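Glutamate--tRNA ligase (Elizabethkingia anophelis, PDB 6B1Z) probably attaches glutamate to its cognate tRNA in an ATP-dependent reaction, as a glutamyl-tRNA synthetase of class I. Local coordinates at residues G44-R49 / M75-S80; V12-A17 / H225-E230; Y113-T118 / P166-F171. All blocks are in the same frame, centred on the assembly; numbering follows the deposited sequence. Where two conformers were deposited one is given.

In the fold
Contacts 1 and 2 belong to one assembly of strands in the class I catalytic domain, their centres about 11 Å apart. Strands 45-48 and 13-16 are parallel neighbours, and R13 NH1 forms a salt bridge with E79 OE2 at 2.8 Å, tying contact 2 to the loop of contact 1. Contact 2 also holds a formic acid molecule between R15 and R228, at what is probably the glutamate end of the active site. Contact 3 lies apart in a small antiparallel sheet, its centre about 29 Å from that of contact 2 and about 35 Å from that of contact 1. Both 44-49/75-80 and 113-118/166-171 fall in the chain between the two strands that contact 2 brings together.

Contact 1 (G44-R49 / M75-S80); sequences GDFILR and MVPDES
I47 and E79 lie side by side with their side chains pointing the same way, at the single beta bridge that attaches the loop after helix 62-73 to strand 45-48 of the Rossmann-type catalytic domain. The E79 chain, extended beyond CG, runs alongside the isoleucine and brings OE1 to 3.4 Å from I47 CG1. This oxygen also bonds to Y90 OH, while OE2 shares R13 with D45 OD2. The common arginine would offset the repulsion between the two carboxylates, whose oxygens D45 OD2 and E79 OE2 are 4.3 Å apart.

F46 has CG anti to the backbone N (chi1 172°), and its ring presents an edge to the loop, with M75 O in the ring plane 3.5 Å from CE2. P77 packs against two alternate strand residues, its CG 3.7 Å from L48 CB and 4.2 Å from F46 CE2. D78 engages both backbone polar atoms of F46. Its OD2 accepts a bond from F46 N at 2.9 Å through the anti lone pair and forms a salt bridge with K40 NZ, and its N donates to F46 O at 2.8 Å. E79 N adds a long, weak bond to the same carbonyl. Two residues along the strand, L48 N donates to E79 O at 2.8 Å in a nearly straight bond (174°), whereas L48 O is buried by the loop without a polar partner in the model.

Contact 2 (V12-A17 / H225-E230); sequences VRVRFA and HVIRGE. With FMT (formic acid), chain C.
R15 reaches across to V226, whose CG1 lies over one face of the guanidinium, toward its rim and 3.7 Å from NH2. The arginine chain folds to get there: CG sits between the backbone N and the carbonyl carbon (chi1 81°), and the chain bends at chi2 (-61°). Its tip grips formic acid, probably from the crystallisation liquor, with two bonds, NH1 to O1 and NH2 to O2, both 2.9 Å. R228, whose chain is extended from CG to NE, adds NH1 to the same O2, also at 2.9 Å. D218 holds R15 NE and H239 holds R228 NH2, so both guanidinium groups have second-shell support. The paired arginines around a carboxyl group are consistent with recognition of the glutamate substrate, as in related synthetases.

V12 and H225 cross at about a right angle, with V12 CG2 4.1 Å from H225 CE1. Backbone contact between the strands is slight. H225 N makes only a weak 3.5 Å bond to R13 O; beyond it a water accepts from R15 N and from I227 N, each at 3.1 Å. V14 CG1, beside its own backbone N, packs against H225 O at 3.6 Å.

Strands 13-16 and 225-229 run in the same direction at 30°, bringing together the pairs they form with strands 45-48 and 252-256. Helix 26-41 packs on V12, V14 and I227 through D35 and F38.

Contact 3 (Y113-T118 / P166-F171); sequences YLAFDT and PYVIRF
R170 lies across the ring of Y113 in the antiparallel pairing of strands 112-115 and 168-171, part of a small sheet consistent with the connective, acceptor-binding insertion of class I glutamyl-tRNA synthetases. CB begins the contact: it sits over one face of the tyrosine ring, 4.1 Å from the centroid and 20° off the normal, in a CH-pi interaction. With CG anti to the carbonyl carbon (chi1 -77°), the chain starts out beside its own backbone N and continues extended as far as NE. CD comes 3.6 Å from Y113 OH, and NE 3.8 Å from A115 CB, a methyl that lies near the guanidinium plane at its edge. At the tip the groups part company: NH2 donates to a water at 2.9 Å, which in turn donates to D117 OD1, while NH1 bonds to D198 O. The carboxylate of D198 takes the Y113 hydroxyl, and the arginine makes a cation-pi contact with Y138.

Y113 with R170 and A115 with V168 are the hydrogen-bonded pairs, each closed by two backbone bonds, and these four side chains share a sheet face on which A115 CB also meets V168 CG2. L114 and I169, a non-hydrogen-bonded pair, occupy the other face. There L114 CD2 touches both I169 CG1 and Y167 CE1, each at 3.9 Å, and L161 of helix 154-162 packs on L114, F116 and Y167. F116 and Y167 lie side by side, with F116 CE2 3.6 Å from Y167 CB. Beyond the paired strands, one water bridges two carbonyls, donating to F116 O at 2.8 Å and to P166 O at 2.7 Å.

Contact 1 (G44-R49 / M75-S80)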
loop_
_atom_site.group_PDB
_atom_site.type_symbol
_atom_site.label_atom_id
_atom_site.label_comp_id
_atom_site.label_asym_id
_atom_site.label_seq_id
_atom_site.Cartn_x
_atom_site.Cartn_y
_atom_site.Cartn_z
ATOM N N GLY A 44 15.820 16.046 -7.271
ATOM C CA GLY A 44 14.811 16.501 -8.193
ATOM C C GLY A 44 13.454 16.664 -7.540
ATOM O O GLY A 44 13.322 16.686 -6.308
ATOM N N ASP A 45 12.423 16.742 -8.379
ATOM C CA ASP A 45 11.075 17.140 -7.979
ATOM C C ASP A 45 10.083 15.989 -8.097
ATOM O O ASP A 45 10.115 15.220 -9.064
ATOM C CB ASP A 45 10.575 18.302 -8.843
ATOM C CG ASP A 45 11.557 19.457 -8.903
ATOM O OD1 ASP A 45 12.137 19.797 -7.847
ATOM O OD2 ASP A 45 11.743 20.039 -9.998
ATOM N N PHE A 46 9.172 15.907 -7.128
ATOM C CA PHE A 46 8.130 14.887 -7.066
ATOM C C PHE A 46 6.782 15.588 -7.216
ATOM O O PHE A 46 6.405 16.396 -6.361
ATOM C CB PHE A 46 8.254 14.115 -5.743
ATOM C CG PHE A 46 7.129 13.144 -5.449
ATOM C CD1 PHE A 46 6.772 12.163 -6.352
ATOM C CD2 PHE A 46 6.501 13.165 -4.201
ATOM C CE1 PHE A 46 5.754 11.250 -6.055
ATOM C CE2 PHE A 46 5.486 12.254 -3.902
ATOM C CZ PHE A 46 5.125 11.298 -4.828
ATOM N N ILE A 47 6.083 15.300 -8.309
ATOM C CA ILE A 47 4.844 15.971 -8.693
ATOM C C ILE A 47 3.683 15.014 -8.465
ATOM O O ILE A 47 3.784 13.821 -8.773
ATOM C CB ILE A 47 4.898 16.413 -10.177
ATOM C CG1 ILE A 47 5.798 17.636 -10.377
ATOM C CG2 ILE A 47 3.493 16.729 -10.730
ATOM C CD1 ILE A 47 7.275 17.388 -10.326
ATOM N N LEU A 48 2.575 15.526 -7.927
ATOM C CA LEU A 48 1.316 14.782 -7.889
ATOM C C LEU A 48 0.364 15.403 -8.900
ATOM O O LEU A 48 0.040 16.596 -8.800
ATOM C CB LEU A 48 0.692 14.815 -6.487
ATOM C CG LEU A 48 -0.708 14.190 -6.391
ATOM C CD1 LEU A 48 -0.674 12.672 -6.631
ATOM C CD2 LEU A 48 -1.285 14.481 -5.000
ATOM N N ARG A 49 -0.057 14.613 -9.888
ATOM C CA ARG A 49 -1.015 15.051 -10.891
ATOM C C ARG A 49 -2.257 14.182 -10.775
ATOM O O ARG A 49 -2.174 12.948 -10.855
ATOM C CB ARG A 49 -0.415 14.985 -12.301
ATOM C CG ARG A 49 -1.335 15.591 -13.359
ATOM C CD ARG A 49 -0.664 15.715 -14.729
ATOM N NE ARG A 49 -0.431 14.395 -15.329
ATOM C CZ ARG A 49 0.724 13.987 -15.845
ATOM N NH1 ARG A 49 1.787 14.781 -15.859
ATOM N NH2 ARG A 49 0.807 12.782 -16.380
ATOM N N MET A 75 5.811 11.307 2.381
ATOM C CA MET A 75 6.263 11.572 1.011
ATOM C C MET A 75 5.401 12.683 0.405
ATOM O O MET A 75 4.580 12.417 -0.482
ATOM C CB MET A 75 6.190 10.318 0.150
ATOM C CG MET A 75 6.824 9.097 0.745
ATOM S SD MET A 75 6.867 7.766 -0.471
ATOM C CE MET A 75 5.128 7.382 -0.698
ATOM N N VAL A 76 5.602 13.915 0.858
ATOM C CA VAL A 76 4.763 15.045 0.448
ATOM C C VAL A 76 5.222 15.544 -0.920
ATOM O O VAL A 76 6.420 15.825 -1.104
ATOM C CB VAL A 76 4.826 16.160 1.483
ATOM C CG1 VAL A 76 3.953 17.329 1.052
ATOM C CG2 VAL A 76 4.403 15.648 2.873
ATOM N N PRO A 77 4.312 15.697 -1.882
ATOM C CA PRO A 77 4.708 16.193 -3.202
ATOM C C PRO A 77 5.256 17.613 -3.156
ATOM O O PRO A 77 4.815 18.457 -2.371
ATOM C CB PRO A 77 3.402 16.136 -4.005
ATOM C CG PRO A 77 2.554 15.125 -3.278
ATOM C CD PRO A 77 2.898 15.288 -1.840
ATOM N N ASP A 78 6.213 17.871 -4.045
ATOM C CA ASP A 78 6.741 19.222 -4.223
ATOM C C ASP A 78 5.779 20.113 -5.001
ATOM O O ASP A 78 5.772 21.340 -4.811
ATOM C CB ASP A 78 8.082 19.152 -4.962
ATOM C CG ASP A 78 9.130 18.375 -4.195
ATOM O OD1 ASP A 78 9.386 18.726 -3.020
ATOM O OD2 ASP A 78 9.682 17.403 -4.749
ATOM N N GLU A 79 4.991 19.514 -5.892
ATOM C CA GLU A 79 4.002 20.193 -6.721
ATOM C C GLU A 79 2.746 19.336 -6.701
ATOM O O GLU A 79 2.842 18.115 -6.827
ATOM C CB GLU A 79 4.510 20.374 -8.161
ATOM C CG GLU A 79 5.806 21.183 -8.226
ATOM C CD GLU A 79 6.454 21.213 -9.595
ATOM O OE1 GLU A 79 5.762 21.046 -10.632
ATOM O OE2 GLU A 79 7.690 21.430 -9.629
ATOM N N SER A 80 1.580 19.969 -6.500
ATOM C CA SER A 80 0.324 19.240 -6.326
ATOM C C SER A 80 -0.828 20.234 -6.313
ATOM O O SER A 80 -0.597 21.447 -6.227
ATOM C CB SER A 80 0.335 18.439 -5.017
ATOM O OG SER A 80 0.331 19.330 -3.915
#

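Contact 2 (V12-A17 / H225-E230)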
loop_
_atom_site.group_PDB
_atom_site.type_symbol
_atom_site.label_atom_id
_atom_site.label_comp_id
_atom_site.label_asym_id
_atom_site.label_seq_id
_atom_site.Cartn_x
_atom_site.Cartn_y
_atom_site.Cartn_z
ATOM N N VAL A 12 15.934 16.120 -12.505
ATOM C CA VAL A 12 14.978 15.019 -12.555
ATOM C C VAL A 12 13.609 15.508 -12.097
ATOM O O VAL A 12 13.482 16.212 -11.087
ATOM C CB VAL A 12 15.479 13.849 -11.695
ATOM C CG1 VAL A 12 14.379 12.860 -11.411
ATOM C CG2 VAL A 12 16.670 13.184 -12.388
ATOM N N ARG A 13 12.571 15.146 -12.849
ATOM C CA ARG A 13 11.190 15.440 -12.468
ATOM C C ARG A 13 10.345 14.201 -12.723
ATOM O O ARG A 13 10.295 13.706 -13.855
ATOM C CB ARG A 13 10.653 16.647 -13.251
ATOM C CG ARG A 13 11.356 17.953 -12.888
ATOM C CD ARG A 13 10.910 19.130 -13.731
ATOM N NE ARG A 13 9.462 19.333 -13.715
ATOM C CZ ARG A 13 8.767 19.873 -12.713
ATOM N NH1 ARG A 13 9.364 20.263 -11.582
ATOM N NH2 ARG A 13 7.451 19.995 -12.833
ATOM N N VAL A 14 9.711 13.693 -11.671
ATOM C CA VAL A 14 8.858 12.510 -11.744
ATOM C C VAL A 14 7.462 12.904 -11.284
ATOM O O VAL A 14 7.277 13.903 -10.591
ATOM C CB VAL A 14 9.397 11.347 -10.881
ATOM C CG1 VAL A 14 10.783 10.921 -11.361
ATOM C CG2 VAL A 14 9.421 11.754 -9.398
ATOM N N ARG A 15 6.467 12.100 -11.655
ATOM C CA ARG A 15 5.115 12.384 -11.187
ATOM C C ARG A 15 4.366 11.109 -10.831
ATOM O O ARG A 15 4.440 10.093 -11.529
ATOM C CB ARG A 15 4.304 13.203 -12.221
ATOM C CG ARG A 15 3.671 12.406 -13.383
ATOM C CD ARG A 15 4.693 11.672 -14.252
ATOM N NE ARG A 15 4.072 11.150 -15.469
ATOM C CZ ARG A 15 3.432 9.988 -15.564
ATOM N NH1 ARG A 15 3.328 9.182 -14.510
ATOM N NH2 ARG A 15 2.892 9.626 -16.730
ATOM N N PHE A 16 3.631 11.185 -9.726
ATOM C CA PHE A 16 2.661 10.175 -9.352
ATOM C C PHE A 16 1.329 10.639 -9.919
ATOM O O PHE A 16 0.902 11.770 -9.635
ATOM C CB PHE A 16 2.629 10.035 -7.826
ATOM C CG PHE A 16 1.740 8.934 -7.322
ATOM C CD1 PHE A 16 1.816 7.663 -7.858
ATOM C CD2 PHE A 16 0.852 9.174 -6.276
ATOM C CE1 PHE A 16 1.008 6.649 -7.386
ATOM C CE2 PHE A 16 0.036 8.152 -5.794
ATOM C CZ PHE A 16 0.116 6.894 -6.354
ATOM N N ALA A 17 0.696 9.799 -10.737
ATOM C CA ALA A 17 -0.504 10.175 -11.480
ATOM C C ALA A 17 -1.616 9.182 -11.185
ATOM O O ALA A 17 -2.026 8.418 -12.063
ATOM C CB ALA A 17 -0.208 10.252 -12.977
ATOM N N HIS A 225 11.294 11.295 -16.172
ATOM C CA HIS A 225 11.244 9.855 -15.952
ATOM C C HIS A 225 9.827 9.486 -15.559
ATOM O O HIS A 225 9.312 9.989 -14.548
ATOM C CB HIS A 225 12.220 9.411 -14.856
ATOM C CG HIS A 225 13.660 9.635 -15.193
ATOM N ND1 HIS A 225 14.247 10.881 -15.156
ATOM C CD2 HIS A 225 14.635 8.769 -15.559
ATOM C CE1 HIS A 225 15.521 10.774 -15.489
ATOM N NE2 HIS A 225 15.784 9.501 -15.730
ATOM N N VAL A 226 9.210 8.611 -16.346
ATOM C CA VAL A 226 7.868 8.099 -16.080
ATOM C C VAL A 226 8.033 6.722 -15.451
ATOM O O VAL A 226 8.438 5.772 -16.128
ATOM C CB VAL A 226 7.031 8.032 -17.366
ATOM C CG1 VAL A 226 5.719 7.305 -17.134
ATOM C CG2 VAL A 226 6.784 9.436 -17.892
ATOM N N ILE A 227 7.713 6.617 -14.163
ATOM C CA ILE A 227 7.795 5.377 -13.401
ATOM C C ILE A 227 6.373 4.922 -13.142
ATOM O O ILE A 227 5.592 5.658 -12.529
ATOM C CB ILE A 227 8.548 5.574 -12.079
ATOM C CG1 ILE A 227 9.958 6.123 -12.317
ATOM C CG2 ILE A 227 8.576 4.258 -11.297
ATOM C CD1 ILE A 227 10.709 6.572 -11.046
ATOM N N ARG A 228 6.020 3.727 -13.615
ATOM C CA ARG A 228 4.625 3.302 -13.525
ATOM C C ARG A 228 4.534 1.783 -13.618
ATOM O O ARG A 228 5.527 1.097 -13.875
ATOM C CB ARG A 228 3.786 3.981 -14.614
ATOM C CG ARG A 228 4.167 3.578 -16.021
ATOM C CD ARG A 228 3.457 4.465 -17.048
ATOM N NE ARG A 228 3.755 3.996 -18.399
ATOM C CZ ARG A 228 3.450 4.651 -19.519
ATOM N NH1 ARG A 228 2.859 5.841 -19.462
ATOM N NH2 ARG A 228 3.761 4.114 -20.693
ATOM N N GLY A 229 3.309 1.256 -13.407
ATOM C CA GLY A 229 3.110 -0.184 -13.423
ATOM C C GLY A 229 3.112 -0.789 -14.817
ATOM O O GLY A 229 2.817 -0.127 -15.814
ATOM N N GLU A 230 3.396 -2.100 -14.873
ATOM C CA GLU A 230 3.454 -2.779 -16.165
ATOM C C GLU A 230 2.085 -2.907 -16.836
ATOM O O GLU A 230 2.038 -3.291 -18.011
ATOM C CB GLU A 230 4.109 -4.155 -16.029
ATOM C CG GLU A 230 3.275 -5.193 -15.322
ATOM C CD GLU A 230 3.862 -6.603 -15.420
ATOM O OE1 GLU A 230 4.282 -7.027 -16.524
ATOM O OE2 GLU A 230 3.872 -7.299 -14.389
HETATM C C FMT C . 1.049 6.803 -16.176
HETATM O O1 FMT C . 1.686 6.865 -15.119
HETATM O O2 FMT C . 1.488 7.173 -17.277
HETATM O O HOH W 1 7.238 9.342 -12.780
#

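Contact 3 (Y113-T118 / P166-F171)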
loop_
_atom_site.group_PDB
_atom_site.type_symbol
_atom_site.label_atom_id
_atom_site.label_comp_id
_atom_site.label_asym_id
_atom_site.label_seq_id
_atom_site.Cartn_x
_atom_site.Cartn_y
_atom_site.Cartn_z
ATOM N N TYR A 113 -7.219 10.946 -36.692
ATOM C CA TYR A 113 -8.371 11.038 -37.574
ATOM C C TYR A 113 -9.646 11.070 -36.736
ATOM O O TYR A 113 -9.628 10.794 -35.534
ATOM C CB TYR A 113 -8.369 9.886 -38.594
ATOM C CG TYR A 113 -8.574 8.477 -38.069
ATOM C CD1 TYR A 113 -9.846 7.918 -38.028
ATOM C CD2 TYR A 113 -7.499 7.680 -37.664
ATOM C CE1 TYR A 113 -10.048 6.623 -37.593
ATOM C CE2 TYR A 113 -7.702 6.358 -37.219
ATOM C CZ TYR A 113 -8.984 5.851 -37.195
ATOM O OH TYR A 113 -9.205 4.572 -36.768
ATOM N N LEU A 114 -10.756 11.419 -37.386
ATOM C CA LEU A 114 -12.051 11.547 -36.722
ATOM C C LEU A 114 -12.863 10.271 -36.912
ATOM O O LEU A 114 -12.880 9.693 -38.003
ATOM C CB LEU A 114 -12.835 12.735 -37.283
ATOM C CG LEU A 114 -12.075 14.049 -37.505
ATOM C CD1 LEU A 114 -13.025 15.113 -38.044
ATOM C CD2 LEU A 114 -11.395 14.506 -36.235
ATOM N N ALA A 115 -13.543 9.830 -35.852
ATOM C CA ALA A 115 -14.332 8.602 -35.928
ATOM C C ALA A 115 -15.722 8.850 -35.364
ATOM O O ALA A 115 -15.864 9.433 -34.284
ATOM C CB ALA A 115 -13.646 7.445 -35.190
ATOM N N PHE A 116 -16.737 8.407 -36.102
ATOM C CA PHE A 116 -18.133 8.729 -35.833
ATOM C C PHE A 116 -18.934 7.535 -35.333
ATOM O O PHE A 116 -20.152 7.660 -35.131
ATOM C CB PHE A 116 -18.799 9.295 -37.097
ATOM C CG PHE A 116 -18.162 10.562 -37.610
ATOM C CD1 PHE A 116 -17.212 10.517 -38.622
ATOM C CD2 PHE A 116 -18.515 11.792 -37.084
ATOM C CE1 PHE A 116 -16.620 11.684 -39.088
ATOM C CE2 PHE A 116 -17.940 12.969 -37.556
ATOM C CZ PHE A 116 -16.983 12.909 -38.555
ATOM N N ASP A 117 -18.287 6.394 -35.095
ATOM C CA ASP A 117 -19.024 5.181 -34.758
ATOM C C ASP A 117 -19.759 5.339 -33.434
ATOM O O ASP A 117 -19.214 5.856 -32.455
ATOM C CB ASP A 117 -18.067 3.993 -34.682
ATOM C CG ASP A 117 -17.047 4.003 -35.795
ATOM O OD1 ASP A 117 -15.995 4.657 -35.614
ATOM O OD2 ASP A 117 -17.309 3.382 -36.845
ATOM N N THR A 118 -21.005 4.893 -33.413
ATOM C CA THR A 118 -21.790 4.937 -32.186
ATOM C C THR A 118 -21.500 3.709 -31.328
ATOM O O THR A 118 -20.956 2.712 -31.816
ATOM C CB THR A 118 -23.277 4.992 -32.509
ATOM O OG1 THR A 118 -23.695 3.749 -33.087
ATOM C CG2 THR A 118 -23.591 6.139 -33.474
ATOM N N PRO A 166 -21.588 13.671 -33.231
ATOM C CA PRO A 166 -20.525 13.392 -32.254
ATOM C C PRO A 166 -19.405 12.574 -32.876
ATOM O O PRO A 166 -19.649 11.664 -33.673
ATOM C CB PRO A 166 -21.246 12.597 -31.160
ATOM C CG PRO A 166 -22.690 12.993 -31.293
ATOM C CD PRO A 166 -22.915 13.230 -32.762
ATOM N N TYR A 167 -18.167 12.890 -32.489
ATOM C CA TYR A 167 -17.017 12.148 -32.987
ATOM C C TYR A 167 -15.929 12.090 -31.924
ATOM O O TYR A 167 -15.835 12.960 -31.050
ATOM C CB TYR A 167 -16.440 12.755 -34.285
ATOM C CG TYR A 167 -15.874 14.159 -34.131
ATOM C CD1 TYR A 167 -14.543 14.365 -33.774
ATOM C CD2 TYR A 167 -16.667 15.274 -34.359
ATOM C CE1 TYR A 167 -14.028 15.644 -33.628
ATOM C CE2 TYR A 167 -16.161 16.557 -34.220
ATOM C CZ TYR A 167 -14.844 16.736 -33.855
ATOM O OH TYR A 167 -14.345 18.014 -33.715
ATOM N N VAL A 168 -15.114 11.043 -32.001
ATOM C CA VAL A 168 -13.896 10.943 -31.214
ATOM C C VAL A 168 -12.727 11.163 -32.162
ATOM O O VAL A 168 -12.864 11.098 -33.385
ATOM C CB VAL A 168 -13.752 9.592 -30.477
ATOM C CG1 VAL A 168 -14.888 9.384 -29.460
ATOM C CG2 VAL A 168 -13.672 8.417 -31.475
ATOM N N ILE A 169 -11.562 11.442 -31.591
ATOM C CA ILE A 169 -10.332 11.503 -32.368
ATOM C C ILE A 169 -9.512 10.278 -32.012
ATOM O O ILE A 169 -9.260 10.019 -30.831
ATOM C CB ILE A 169 -9.550 12.801 -32.106
ATOM C CG1 ILE A 169 -10.380 14.007 -32.537
ATOM C CG2 ILE A 169 -8.179 12.749 -32.806
ATOM C CD1 ILE A 169 -9.834 15.332 -32.050
ATOM N N ARG A 170 -9.112 9.510 -33.028
ATOM C CA ARG A 170 -8.334 8.297 -32.841
ATOM C C ARG A 170 -6.921 8.475 -33.371
ATOM O O ARG A 170 -6.688 9.228 -34.319
ATOM C CB ARG A 170 -8.970 7.111 -33.566
ATOM C CG ARG A 170 -10.180 6.550 -32.839
ATOM C CD ARG A 170 -10.778 5.367 -33.614
ATOM N NE ARG A 170 -11.978 4.877 -32.939
ATOM C CZ ARG A 170 -11.981 3.983 -31.950
ATOM N NH1 ARG A 170 -10.842 3.462 -31.508
ATOM N NH2 ARG A 170 -13.134 3.616 -31.407
ATOM N N PHE A 171 -5.984 7.772 -32.741
ATOM C CA PHE A 171 -4.638 7.689 -33.282
ATOM C C PHE A 171 -4.644 6.794 -34.518
ATOM O O PHE A 171 -5.292 5.751 -34.523
ATOM C CB PHE A 171 -3.695 7.108 -32.226
ATOM C CG PHE A 171 -2.263 7.061 -32.660
ATOM C CD1 PHE A 171 -1.467 8.197 -32.596
ATOM C CD2 PHE A 171 -1.706 5.870 -33.120
ATOM C CE1 PHE A 171 -0.133 8.150 -32.978
ATOM C CE2 PHE A 171 -0.372 5.819 -33.507
ATOM C CZ PHE A 171 0.406 6.952 -33.458
HETATM O O HOH W 2 -21.451 9.658 -33.732
HETATM O O HOH W 3 -15.005 5.200 -33.016
#